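Local coordinates for protein thiol transferase (Phanerochaete chrysosporium, PDB 4F0B) that probably acts as a glutathione transferase of the Ure2p class with thiol transferase activity, and binds oxidized glutathione in its pocket, at residues E208-E211 with A215-A218. Numbering follows the deposited sequence.
Sequences ERIE and AVQA
Val216 lays its CG2 methyl over the carbonyl oxygen of Ile210, CG2 to O 3.4 Å, and against the branch methyl of the same residue, CG2 to CG2 3.8 Å. Ile210 sets that methyl opposite its backbone N, on the side of its own carbonyl, while CG1 and CD1 lead away. Phe184 and Tyr176 touch both residues, and Ile24 adds to the apolar cover on Val216. Beside this buried pair, Gln217 reaches back with its amide. Its NE2 gives one N-H to the backbone O of Glu211 at 2.8 Å and the other to Glu211 OE2 at 2.9 Å, neither bond quite straight. The carboxylate is approached from above its plane, 52° out, and the two flat groups are turned 50° apart. Here helix 201-211 ends and helix 214-222 begins after a short turn, late in the all-helical C-terminal domain of the glutathione transferase fold; the amide thus pins the last carbonyl of one helix to the first turn of the next. Glu211 bends at chi2 (83°), which brings its carboxylate round to the amide, and OE2 also takes a salt bridge from Arg188. A leucine in place of Gln217 would probably leave the Glu211 carbonyl without this donor and the carboxylate held less firmly, with Arg188 still its salt-bridge partner.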
# COMPACT_ATOMS: atom_id res chain seq x y z
N GLU A 208 15.20 -15.33 -9.50
CA GLU A 208 15.71 -16.69 -9.63
C GLU A 208 16.09 -17.29 -8.28
O GLU A 208 15.76 -18.48 -8.00
CB GLU A 208 16.88 -16.68 -10.60
CG GLU A 208 16.41 -16.44 -12.02
CD GLU A 208 17.53 -16.25 -13.03
OE1 GLU A 208 18.70 -16.11 -12.63
OE2 GLU A 208 17.21 -16.21 -14.25
N ARG A 209 16.75 -16.52 -7.41
CA ARG A 209 17.17 -17.11 -6.14
C ARG A 209 16.00 -17.37 -5.21
O ARG A 209 16.08 -18.28 -4.35
CB ARG A 209 18.31 -16.32 -5.45
CG ARG A 209 17.94 -14.98 -4.85
CD ARG A 209 19.15 -14.30 -4.11
NE ARG A 209 20.23 -14.04 -5.06
CZ ARG A 209 20.38 -12.91 -5.76
NH1 ARG A 209 21.37 -12.81 -6.64
NH2 ARG A 209 19.60 -11.85 -5.56
N ILE A 210 14.92 -16.61 -5.34
CA ILE A 210 13.73 -16.82 -4.53
C ILE A 210 12.92 -17.99 -5.09
O ILE A 210 12.42 -18.85 -4.34
CB ILE A 210 12.90 -15.54 -4.42
CG1 ILE A 210 13.69 -14.48 -3.61
CG2 ILE A 210 11.56 -15.82 -3.70
CD1 ILE A 210 13.14 -13.08 -3.68
N GLU A 211 12.79 -18.03 -6.42
CA GLU A 211 12.00 -19.10 -7.05
C GLU A 211 12.52 -20.50 -6.67
O GLU A 211 11.72 -21.44 -6.54
CB GLU A 211 11.98 -18.90 -8.60
CG GLU A 211 11.08 -19.85 -9.40
CD GLU A 211 9.61 -19.45 -9.46
OE1 GLU A 211 9.27 -18.25 -9.42
OE2 GLU A 211 8.77 -20.37 -9.64
N ALA A 215 10.25 -23.66 0.01
CA ALA A 215 9.05 -23.11 0.65
C ALA A 215 8.26 -22.23 -0.31
O ALA A 215 7.03 -22.18 -0.23
CB ALA A 215 9.42 -22.34 1.91
N VAL A 216 8.97 -21.53 -1.20
CA VAL A 216 8.31 -20.72 -2.21
C VAL A 216 7.48 -21.61 -3.14
O VAL A 216 6.29 -21.33 -3.39
CB VAL A 216 9.35 -19.89 -2.97
CG1 VAL A 216 8.73 -19.25 -4.20
CG2 VAL A 216 9.89 -18.79 -2.07
N GLN A 217 8.08 -22.71 -3.63
CA GLN A 217 7.34 -23.61 -4.51
C GLN A 217 6.13 -24.20 -3.75
O GLN A 217 5.04 -24.28 -4.33
CB GLN A 217 8.26 -24.73 -5.04
CG GLN A 217 9.34 -24.12 -5.97
CD GLN A 217 8.68 -23.40 -7.15
OE1 GLN A 217 7.77 -23.94 -7.80
NE2 GLN A 217 9.12 -22.17 -7.43
N ALA A 218 6.32 -24.60 -2.48
CA ALA A 218 5.20 -25.15 -1.72
C ALA A 218 4.08 -24.12 -1.55
O ALA A 218 2.90 -24.46 -1.68
CB ALA A 218 5.67 -25.66 -0.36